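PDB 4E4U: mandalate racemase/muconate lactonizing enzyme from Unidentified, which probably catalyses proton abstraction next to a carboxylate group, as enolase-superfamily members do, although its physiological substrate is not established. Local coordinates for residues 14-19 / 138-143; 130-135 / 335-340; 163-168 / 192-197; 309-314 / 385-390. One frame throughout, in Å; residues are numbered along the deposited sequence.

Contact 1 (14-19 / 138-143); sequences PPPHVG and GEYDYD
The Tyr140 ring meets Pro16 and Val18 obliquely, neither squarely over a face nor along its edge. Pro16 CG comes to 3.6 Å from Tyr140 CE2, while Val18 CG2 lies 3.8 Å from Tyr140 OH, its side chain crossing that of the tyrosine at about a right angle. The second flat group is His17, engaged within its own segment: Pro15 CA sits 3.7 Å above the imidazole plane, over its centre. The peptide before Pro16 is cis, and His17 N donates to Pro14 O at 2.8 Å, the signature of a type VI turn that presents the Pro16 ring outward to the tyrosine. With CG anti to its carbonyl carbon (chi1 -70°), Tyr140 extends toward this turn, and its ring also meets that of Tyr132, planes at about 60°. Asp141 OD1 accepts from Asp143 N in an Asx turn just before helix 145-158. The proline turn belongs to the loop between strands 3-12 and 22-30 of the N-terminal domain; in relatives this loop helps close the active site, and probably does here. Aliphatic carbons on the tyrosine's CE2 and hydroxyl end, burying 105 Å² without polar pairing, imply a non-directional surface contact.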
# COMPACT_ATOMS: atom_id res chain seq x y z
N PRO A 14 46.66 -7.85 21.53
CA PRO A 14 47.89 -8.42 20.96
C PRO A 14 47.63 -9.13 19.63
O PRO A 14 46.51 -9.62 19.41
CB PRO A 14 48.33 -9.44 22.01
CG PRO A 14 47.66 -9.01 23.28
CD PRO A 14 46.34 -8.42 22.85
N PRO A 15 48.65 -9.20 18.75
CA PRO A 15 48.51 -10.01 17.54
C PRO A 15 48.14 -11.44 17.93
O PRO A 15 48.60 -11.91 18.97
CB PRO A 15 49.91 -9.96 16.91
CG PRO A 15 50.52 -8.70 17.45
CD PRO A 15 49.97 -8.55 18.84
N PRO A 16 47.32 -12.13 17.11
CA PRO A 16 46.80 -11.74 15.80
C PRO A 16 45.50 -10.92 15.84
O PRO A 16 44.75 -10.96 14.87
CB PRO A 16 46.54 -13.10 15.13
CG PRO A 16 46.16 -13.99 16.27
CD PRO A 16 46.94 -13.51 17.47
N HIS A 17 45.26 -10.19 16.92
CA HIS A 17 44.16 -9.23 17.01
C HIS A 17 42.77 -9.86 16.91
O HIS A 17 41.89 -9.36 16.19
CB HIS A 17 44.33 -8.10 15.97
CG HIS A 17 45.73 -7.58 15.88
ND1 HIS A 17 46.36 -6.92 16.92
CD2 HIS A 17 46.63 -7.60 14.86
CE1 HIS A 17 47.58 -6.58 16.55
NE2 HIS A 17 47.77 -6.98 15.31
N VAL A 18 42.55 -10.95 17.64
CA VAL A 18 41.22 -11.55 17.66
C VAL A 18 40.26 -10.67 18.46
O VAL A 18 40.47 -10.41 19.64
CB VAL A 18 41.23 -12.99 18.22
CG1 VAL A 18 39.96 -13.72 17.78
CG2 VAL A 18 42.45 -13.75 17.74
N GLY A 19 39.22 -10.19 17.80
CA GLY A 19 38.32 -9.23 18.41
C GLY A 19 38.71 -7.80 18.07
O GLY A 19 38.16 -6.86 18.64
N GLY A 138 50.57 -20.81 10.16
CA GLY A 138 50.01 -20.34 11.41
C GLY A 138 49.17 -19.09 11.27
O GLY A 138 48.74 -18.51 12.28
N GLU A 139 48.93 -18.66 10.03
CA GLU A 139 48.11 -17.49 9.75
C GLU A 139 46.66 -17.91 9.58
O GLU A 139 46.38 -18.99 9.06
CB GLU A 139 48.58 -16.83 8.45
CG GLU A 139 50.07 -16.56 8.39
CD GLU A 139 50.57 -16.40 6.96
OE1 GLU A 139 49.77 -16.64 6.03
OE2 GLU A 139 51.75 -16.04 6.78
N TYR A 140 45.73 -17.06 10.01
CA TYR A 140 44.33 -17.34 9.77
C TYR A 140 44.06 -17.32 8.26
O TYR A 140 44.52 -16.42 7.55
CB TYR A 140 43.42 -16.34 10.51
CG TYR A 140 43.45 -16.53 12.02
CD1 TYR A 140 43.30 -17.79 12.58
CD2 TYR A 140 43.63 -15.45 12.87
CE1 TYR A 140 43.33 -17.97 13.95
CE2 TYR A 140 43.66 -15.62 14.24
CZ TYR A 140 43.51 -16.88 14.77
OH TYR A 140 43.55 -17.06 16.14
N ASP A 141 43.36 -18.34 7.78
CA ASP A 141 43.10 -18.52 6.35
C ASP A 141 41.60 -18.59 6.13
O ASP A 141 40.95 -19.54 6.57
CB ASP A 141 43.77 -19.81 5.84
CG ASP A 141 43.65 -20.00 4.32
OD1 ASP A 141 42.59 -19.67 3.74
OD2 ASP A 141 44.61 -20.50 3.71
N TYR A 142 41.07 -17.59 5.44
CA TYR A 142 39.63 -17.48 5.20
C TYR A 142 39.26 -17.84 3.76
O TYR A 142 38.14 -17.60 3.32
CB TYR A 142 39.15 -16.07 5.55
CG TYR A 142 39.45 -15.71 6.99
CD1 TYR A 142 38.77 -16.32 8.03
CD2 TYR A 142 40.43 -14.77 7.30
CE1 TYR A 142 39.05 -16.00 9.35
CE2 TYR A 142 40.72 -14.45 8.61
CZ TYR A 142 40.02 -15.06 9.63
OH TYR A 142 40.30 -14.75 10.95
N ASP A 143 40.20 -18.45 3.05
CA ASP A 143 40.02 -18.74 1.63
C ASP A 143 39.79 -20.22 1.35
O ASP A 143 39.18 -20.58 0.34
CB ASP A 143 41.24 -18.22 0.86
CG ASP A 143 41.24 -18.66 -0.59
OD1 ASP A 143 40.43 -18.13 -1.38
OD2 ASP A 143 42.07 -19.53 -0.94

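Contact 2 (130-135 / 335-340); sequences YLYPKN and SIMTWG
Tyr130 and Ser335 stand where strands 125-130 and 333-335, the first and eighth of the TIM-type barrel of the enolase superfamily, run parallel and begin to part. Their backbones are already too far apart for a direct bond, Tyr130 N lying 4.4 Å from Ser335 O. A water fills the step, accepting from Tyr130 N at 2.9 Å and donating to Ser335 O at 2.8 Å, and so carries the pairing of the barrel seam one position further. Past Ser335 the chain folds into a type II' turn from Ile336 to Trp339, closed by Trp339 N to Ile336 O at 3.1 Å. Met337 takes the first corner with a positive phi (51°), a place glycine often fills, and its amide N donates to Thr129 OG1.

Among the side chains, Tyr132 and Met337 carry the contact. Met337 CG, set beside its own backbone N (chi1 -63°), approaches Tyr132 CD2 to 3.6 Å. The extended second torsion carries the sulfur on beside the ring, and the bend at the third turns only the terminal methyl. The result is a Met-aromatic contact: SD is 4.8 Å from the Tyr132 centroid and 40° off the ring normal, an oblique placement. Tyr132 also lines the pocket of a bound 1,4-dimercaptobutane-2,3-diol, probably from the crystallisation liquor, which lies about 5 Å from the Met337 side chain. At the far end of the ring, Tyr132 OH is 4.2 Å from Ile336 CG2.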
# COMPACT_ATOMS: atom_id res chain seq x y z
N TYR A 130 32.78 -17.36 14.96
CA TYR A 130 33.42 -17.38 13.66
C TYR A 130 34.41 -18.53 13.62
O TYR A 130 34.99 -18.92 14.64
CB TYR A 130 34.21 -16.09 13.44
CG TYR A 130 33.58 -15.09 12.51
CD1 TYR A 130 33.35 -15.38 11.17
CD2 TYR A 130 33.24 -13.82 12.96
CE1 TYR A 130 32.78 -14.46 10.32
CE2 TYR A 130 32.67 -12.89 12.12
CZ TYR A 130 32.44 -13.21 10.80
OH TYR A 130 31.87 -12.28 9.95
N LEU A 131 34.61 -19.07 12.43
CA LEU A 131 35.67 -20.04 12.21
C LEU A 131 37.00 -19.31 12.08
O LEU A 131 37.11 -18.33 11.33
CB LEU A 131 35.39 -20.85 10.94
CG LEU A 131 34.07 -21.63 10.96
CD1 LEU A 131 33.84 -22.36 9.63
CD2 LEU A 131 34.05 -22.62 12.12
N TYR A 132 38.00 -19.77 12.81
CA TYR A 132 39.35 -19.20 12.74
C TYR A 132 40.37 -20.24 12.30
O TYR A 132 41.25 -20.62 13.08
CB TYR A 132 39.75 -18.60 14.09
CG TYR A 132 38.95 -17.38 14.49
CD1 TYR A 132 39.31 -16.11 14.07
CD2 TYR A 132 37.83 -17.50 15.31
CE1 TYR A 132 38.58 -15.00 14.44
CE2 TYR A 132 37.10 -16.41 15.68
CZ TYR A 132 37.47 -15.15 15.25
OH TYR A 132 36.72 -14.06 15.64
N PRO A 133 40.28 -20.70 11.04
CA PRO A 133 41.16 -21.76 10.57
C PRO A 133 42.56 -21.22 10.32
O PRO A 133 42.70 -20.09 9.87
CB PRO A 133 40.52 -22.18 9.23
CG PRO A 133 39.21 -21.41 9.13
CD PRO A 133 39.40 -20.21 9.97
N LYS A 134 43.58 -22.01 10.63
CA LYS A 134 44.95 -21.59 10.37
C LYS A 134 45.58 -22.39 9.24
O LYS A 134 45.37 -23.61 9.14
CB LYS A 134 45.82 -21.73 11.63
CG LYS A 134 45.52 -20.70 12.71
CD LYS A 134 46.54 -20.79 13.84
CE LYS A 134 46.18 -19.84 14.98
NZ LYS A 134 47.16 -19.92 16.11
N ASN A 135 46.34 -21.72 8.38
CA ASN A 135 47.12 -22.41 7.37
C ASN A 135 48.41 -23.00 7.97
O ASN A 135 48.64 -22.90 9.17
CB ASN A 135 47.41 -21.51 6.15
CG ASN A 135 48.27 -20.30 6.49
OD1 ASN A 135 49.00 -20.28 7.49
ND2 ASN A 135 48.21 -19.28 5.63
N SER A 335 30.12 -15.41 20.22
CA SER A 335 31.27 -15.59 21.08
C SER A 335 32.54 -15.52 20.27
O SER A 335 32.55 -15.92 19.10
CB SER A 335 31.18 -16.91 21.83
OG SER A 335 30.03 -16.92 22.63
N ILE A 336 33.60 -15.01 20.88
CA ILE A 336 34.89 -14.99 20.21
C ILE A 336 35.62 -16.24 20.67
O ILE A 336 36.19 -16.28 21.77
CB ILE A 336 35.65 -13.69 20.48
CG1 ILE A 336 34.84 -12.51 19.93
CG2 ILE A 336 37.02 -13.74 19.84
CD1 ILE A 336 35.42 -11.14 20.20
N MET A 337 35.56 -17.27 19.84
CA MET A 337 35.99 -18.62 20.21
C MET A 337 35.32 -19.00 21.54
O MET A 337 34.10 -18.88 21.64
CB MET A 337 37.51 -18.73 20.21
CG MET A 337 38.05 -18.50 18.80
SD MET A 337 39.79 -18.79 18.57
CE MET A 337 40.43 -17.46 19.54
N THR A 338 36.09 -19.42 22.54
CA THR A 338 35.47 -19.79 23.82
C THR A 338 35.84 -18.84 24.96
O THR A 338 35.85 -19.23 26.12
CB THR A 338 35.80 -21.25 24.22
OG1 THR A 338 37.22 -21.40 24.38
CG2 THR A 338 35.32 -22.21 23.14
N TRP A 339 36.13 -17.59 24.60
CA TRP A 339 36.41 -16.51 25.55
C TRP A 339 37.70 -16.70 26.34
O TRP A 339 37.84 -16.16 27.44
CB TRP A 339 35.24 -16.27 26.51
CG TRP A 339 33.95 -15.89 25.84
CD1 TRP A 339 32.79 -16.60 25.83
CD2 TRP A 339 33.69 -14.69 25.09
NE1 TRP A 339 31.82 -15.93 25.13
CE2 TRP A 339 32.35 -14.75 24.66
CE3 TRP A 339 34.46 -13.58 24.74
CZ2 TRP A 339 31.76 -13.74 23.90
CZ3 TRP A 339 33.87 -12.58 23.98
CH2 TRP A 339 32.54 -12.66 23.56
N GLY A 340 38.64 -17.46 25.79
CA GLY A 340 39.95 -17.62 26.40
C GLY A 340 40.88 -16.53 25.91
O GLY A 340 40.45 -15.44 25.53
O HOH W 1 33.34 -14.99 16.61

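Contact 3 (163-168 / 192-197); sequences VKFDPA and RRVREA
Val194 and Phe165 are brought together by their first torsions: Val194 CG1 is anti to the backbone N (chi1 177°), while the Phe165 ring stands between its own N and carbonyl carbon (chi1 48°). In this setting the two branches of Val194 do different work. CG1 reaches Phe165 CE1 at 4.1 Å, and CG2 lies 4.2 Å above one face of the Phe165 ring, offset toward its rim. Val163 meets the same valine tip to tip, its CG2 being 4.1 Å from Val194 CG1. All three residues are buried, and every approach is ordinary van der Waals contact between apolar carbons. As the strand ends, Asp166 OD1 takes the amide of Ala168 at 2.9 Å from above the carboxylate plane, an Asx turn, while Asp166 OD2 accepts from Gln211 NE2. Lys164, between Val163 and Phe165, points the other way, its NZ salt-bridged to Glu233. This is the strand-to-helix packing of a beta-alpha-beta crossover, joining strand 162-165 through helix 181-198 to strand 203-206. Val194 also rests on Leu204 of that next strand and on Ala152 of helix 145-158, where Ala197 touches Ala149, so helix 181-198 packs at once on the barrel wall and against the preceding helix.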
# COMPACT_ATOMS: atom_id res chain seq x y z
N VAL A 163 28.15 -22.12 13.58
CA VAL A 163 29.45 -21.57 13.22
C VAL A 163 29.25 -20.53 12.13
O VAL A 163 28.32 -20.65 11.32
CB VAL A 163 30.44 -22.66 12.74
CG1 VAL A 163 30.79 -23.62 13.88
CG2 VAL A 163 29.88 -23.42 11.53
N LYS A 164 30.10 -19.50 12.11
CA LYS A 164 29.97 -18.41 11.14
C LYS A 164 31.22 -18.26 10.29
O LYS A 164 32.34 -18.51 10.75
CB LYS A 164 29.66 -17.10 11.87
CG LYS A 164 29.27 -15.96 10.94
CD LYS A 164 28.46 -14.89 11.66
CE LYS A 164 29.35 -13.83 12.28
NZ LYS A 164 28.57 -12.71 12.91
N PHE A 165 31.04 -17.84 9.04
CA PHE A 165 32.16 -17.66 8.10
C PHE A 165 31.72 -16.70 7.01
O PHE A 165 30.52 -16.59 6.72
CB PHE A 165 32.63 -19.01 7.51
CG PHE A 165 31.51 -19.86 7.00
CD1 PHE A 165 30.79 -20.68 7.86
CD2 PHE A 165 31.15 -19.83 5.66
CE1 PHE A 165 29.73 -21.45 7.40
CE2 PHE A 165 30.10 -20.60 5.18
CZ PHE A 165 29.39 -21.41 6.06
N ASP A 166 32.67 -15.97 6.42
CA ASP A 166 32.38 -15.06 5.31
C ASP A 166 33.31 -15.30 4.13
O ASP A 166 34.43 -14.76 4.09
CB ASP A 166 32.47 -13.59 5.74
CG ASP A 166 32.11 -12.64 4.61
OD1 ASP A 166 31.74 -13.12 3.52
OD2 ASP A 166 32.18 -11.41 4.79
N PRO A 167 32.86 -16.10 3.15
CA PRO A 167 33.67 -16.40 1.96
C PRO A 167 33.41 -15.45 0.79
O PRO A 167 33.84 -15.73 -0.33
CB PRO A 167 33.22 -17.82 1.61
CG PRO A 167 31.78 -17.84 2.00
CD PRO A 167 31.61 -16.88 3.17
N ALA A 168 32.74 -14.32 1.05
CA ALA A 168 32.23 -13.48 -0.04
C ALA A 168 33.16 -12.36 -0.50
O ALA A 168 32.74 -11.47 -1.24
CB ALA A 168 30.87 -12.92 0.33
N ARG A 192 28.83 -25.99 1.29
CA ARG A 192 28.78 -27.42 1.02
C ARG A 192 29.75 -28.18 1.92
O ARG A 192 29.38 -29.18 2.55
CB ARG A 192 29.12 -27.70 -0.45
CG ARG A 192 29.02 -29.16 -0.82
CD ARG A 192 29.36 -29.38 -2.28
NE ARG A 192 29.29 -30.80 -2.64
CZ ARG A 192 28.25 -31.37 -3.23
NH1 ARG A 192 27.18 -30.64 -3.53
NH2 ARG A 192 28.27 -32.66 -3.51
N ARG A 193 30.99 -27.70 1.98
CA ARG A 193 32.03 -28.38 2.75
C ARG A 193 31.78 -28.30 4.26
O ARG A 193 31.98 -29.28 4.97
CB ARG A 193 33.41 -27.84 2.41
CG ARG A 193 33.84 -28.10 0.96
CD ARG A 193 34.09 -29.57 0.69
NE ARG A 193 34.25 -29.83 -0.74
CZ ARG A 193 35.33 -29.52 -1.45
NH1 ARG A 193 36.38 -28.94 -0.87
NH2 ARG A 193 35.37 -29.80 -2.75
N VAL A 194 31.36 -27.14 4.74
CA VAL A 194 31.07 -26.98 6.16
C VAL A 194 29.85 -27.83 6.55
O VAL A 194 29.89 -28.51 7.57
CB VAL A 194 30.91 -25.50 6.60
CG1 VAL A 194 30.54 -25.43 8.07
CG2 VAL A 194 32.20 -24.74 6.35
N ARG A 195 28.79 -27.80 5.74
CA ARG A 195 27.64 -28.66 6.00
C ARG A 195 28.04 -30.14 6.06
O ARG A 195 27.58 -30.86 6.95
CB ARG A 195 26.52 -28.45 4.97
CG ARG A 195 25.37 -29.44 5.12
CD ARG A 195 24.65 -29.31 6.46
NE ARG A 195 23.84 -28.10 6.52
CZ ARG A 195 23.70 -27.33 7.60
NH1 ARG A 195 24.32 -27.64 8.73
NH2 ARG A 195 22.93 -26.24 7.54
N GLU A 196 28.89 -30.58 5.14
CA GLU A 196 29.36 -31.97 5.15
C GLU A 196 30.05 -32.30 6.47
O GLU A 196 29.88 -33.38 7.03
CB GLU A 196 30.31 -32.24 3.98
CG GLU A 196 30.90 -33.65 3.96
CD GLU A 196 31.92 -33.88 2.84
OE1 GLU A 196 32.64 -32.92 2.47
OE2 GLU A 196 32.00 -35.02 2.34
N ALA A 197 30.82 -31.34 6.97
CA ALA A 197 31.60 -31.55 8.19
C ALA A 197 30.76 -31.54 9.47
O ALA A 197 31.08 -32.26 10.41
CB ALA A 197 32.71 -30.51 8.28

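Contact 4 (309-314 / 385-390); sequences HLYNGP and RLHLQM
Tyr311 offers both its carbonyl and its ring to the pair His387 and Leu388. Tyr311 O lies in the plane of the imidazole at its edge, 2.9 Å from His387 CE1, a close approach of the polarised CE1-H edge to the carbonyl that is not counted as a hydrogen bond. The two rings are oblique to each other, centroids 5.9 Å apart and planes at 52°. Leu388 brings its CD2 methyl to 3.6 Å from Tyr311 CE2, its side chain passing obliquely across that of the tyrosine, and Leu388 CD1 lies 4.0 Å from Tyr311 CD2. Both aromatic residues extend with CG anti to the backbone N (chi1 -164° for Tyr311, -171° for His387), which sends the side chains toward the opposite segment.

Segment 309-314 follows strand 305-306, the seventh of the TIM-type barrel, and leads into helix 314-325 with Gly313 at the N-cap position; segment 385-390 comes from the C-terminal region after helix 372-377 and packs on Tyr311. The second shell fixes the first. His387 NE2 is bonded to Gly19 O, which supports the orientation of the imidazole, and its ring meets that of Tyr22. Asn312 OD1 holds Tyr311 N at 3.0 Å, the donor well above the carbonyl plane, and also accepts from Asn282 ND2. On the other segment, Gln389 OE1 closes on Leu386 N at 2.8 Å with a fairly straight N-H. Farther out, Leu388 packs on Phe82 of a neighbouring subunit.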
# COMPACT_ATOMS: atom_id res chain seq x y z
N HIS A 309 25.59 -9.03 18.50
CA HIS A 309 26.89 -9.04 17.85
C HIS A 309 27.99 -8.82 18.88
O HIS A 309 27.80 -8.09 19.87
CB HIS A 309 26.93 -7.91 16.82
CG HIS A 309 28.30 -7.59 16.31
ND1 HIS A 309 29.11 -6.64 16.88
CD2 HIS A 309 29.00 -8.08 15.25
CE1 HIS A 309 30.25 -6.57 16.22
NE2 HIS A 309 30.20 -7.44 15.23
N LEU A 310 29.14 -9.42 18.65
CA LEU A 310 30.29 -9.19 19.50
C LEU A 310 31.58 -9.31 18.68
O LEU A 310 31.91 -10.39 18.19
CB LEU A 310 30.28 -10.17 20.67
CG LEU A 310 30.80 -9.68 22.02
CD1 LEU A 310 32.29 -9.37 21.93
CD2 LEU A 310 30.01 -8.47 22.50
N TYR A 311 32.29 -8.20 18.53
CA TYR A 311 33.63 -8.22 17.96
C TYR A 311 34.45 -7.18 18.69
O TYR A 311 34.85 -6.15 18.14
CB TYR A 311 33.64 -7.96 16.44
CG TYR A 311 34.97 -8.37 15.83
CD1 TYR A 311 35.34 -9.71 15.78
CD2 TYR A 311 35.87 -7.42 15.35
CE1 TYR A 311 36.56 -10.10 15.26
CE2 TYR A 311 37.10 -7.81 14.81
CZ TYR A 311 37.43 -9.15 14.77
OH TYR A 311 38.64 -9.55 14.25
N ASN A 312 34.67 -7.45 19.97
CA ASN A 312 35.23 -6.47 20.89
C ASN A 312 35.56 -7.19 22.19
O ASN A 312 35.64 -8.42 22.20
CB ASN A 312 34.30 -5.25 21.06
CG ASN A 312 32.86 -5.62 21.37
OD1 ASN A 312 32.07 -5.94 20.47
ND2 ASN A 312 32.50 -5.54 22.64
N GLY A 313 35.73 -6.44 23.28
CA GLY A 313 36.25 -6.99 24.52
C GLY A 313 35.23 -7.69 25.41
O GLY A 313 34.04 -7.78 25.09
N PRO A 314 35.70 -8.20 26.55
CA PRO A 314 34.84 -8.99 27.43
C PRO A 314 33.88 -8.14 28.26
O PRO A 314 32.95 -8.69 28.84
CB PRO A 314 35.83 -9.72 28.34
CG PRO A 314 37.00 -8.79 28.39
CD PRO A 314 37.10 -8.21 27.01
N ARG A 385 45.97 1.47 12.44
CA ARG A 385 44.65 1.10 11.94
C ARG A 385 43.50 1.40 12.89
O ARG A 385 43.70 1.51 14.11
CB ARG A 385 44.61 -0.39 11.58
CG ARG A 385 45.49 -0.77 10.39
CD ARG A 385 45.39 -2.26 10.09
NE ARG A 385 44.05 -2.65 9.65
CZ ARG A 385 43.68 -2.78 8.38
NH1 ARG A 385 44.55 -2.53 7.41
NH2 ARG A 385 42.44 -3.14 8.08
N LEU A 386 42.31 1.54 12.33
CA LEU A 386 41.08 1.57 13.11
C LEU A 386 40.75 0.16 13.60
O LEU A 386 41.36 -0.81 13.16
CB LEU A 386 39.93 2.11 12.26
CG LEU A 386 40.07 3.55 11.78
CD1 LEU A 386 39.01 3.87 10.74
CD2 LEU A 386 39.97 4.50 12.97
N HIS A 387 39.78 0.05 14.50
CA HIS A 387 39.41 -1.25 15.05
C HIS A 387 39.09 -2.26 13.95
O HIS A 387 39.50 -3.43 14.03
CB HIS A 387 38.22 -1.12 15.99
CG HIS A 387 37.94 -2.38 16.75
ND1 HIS A 387 36.74 -3.04 16.69
CD2 HIS A 387 38.74 -3.11 17.55
CE1 HIS A 387 36.80 -4.12 17.44
NE2 HIS A 387 38.00 -4.19 17.99
N LEU A 388 38.34 -1.80 12.95
CA LEU A 388 38.05 -2.53 11.72
C LEU A 388 38.14 -1.50 10.60
O LEU A 388 37.98 -0.32 10.86
CB LEU A 388 36.63 -3.11 11.74
CG LEU A 388 36.36 -4.35 12.58
CD1 LEU A 388 34.87 -4.65 12.60
CD2 LEU A 388 37.12 -5.55 12.04
N GLN A 389 38.40 -1.95 9.38
CA GLN A 389 38.43 -1.05 8.22
C GLN A 389 37.79 -1.70 7.00
O GLN A 389 37.69 -2.93 6.93
CB GLN A 389 39.87 -0.64 7.88
CG GLN A 389 40.54 0.14 9.00
CD GLN A 389 41.93 0.67 8.67
OE1 GLN A 389 42.54 1.33 9.51
NE2 GLN A 389 42.43 0.39 7.47
N MET A 390 37.34 -0.87 6.06
CA MET A 390 36.87 -1.37 4.78
C MET A 390 37.95 -1.21 3.72
O MET A 390 38.82 -0.34 3.85
CB MET A 390 35.59 -0.66 4.34
CG MET A 390 34.52 -0.69 5.42
SD MET A 390 32.88 -0.22 4.89
CE MET A 390 32.38 -1.67 3.97

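In the fold
Contact 3 is the buried one, purely apolar and joining barrel wall to outer helix; contact 1 is a surface meeting of two loops, and contacts 2 and 4 are partly buried. Contacts 1 and 2 share the loop after strand 125-130, where Asp141 N meets Pro133 O at 2.8 Å. Contact 3 is nested within the chain loop closed by contact 2, and Leu131 N pairs with Lys164 O at 2.9 Å to tie the two. The centre of contact 4 lies about 8 Å from the centre of the chain; it touches contact 2 through Ile336 CD1 and Asn312 O, 3.4 Å apart. Water and sulfur enter at contact 2, and a histidine beside a backbone carbonyl at contact 4.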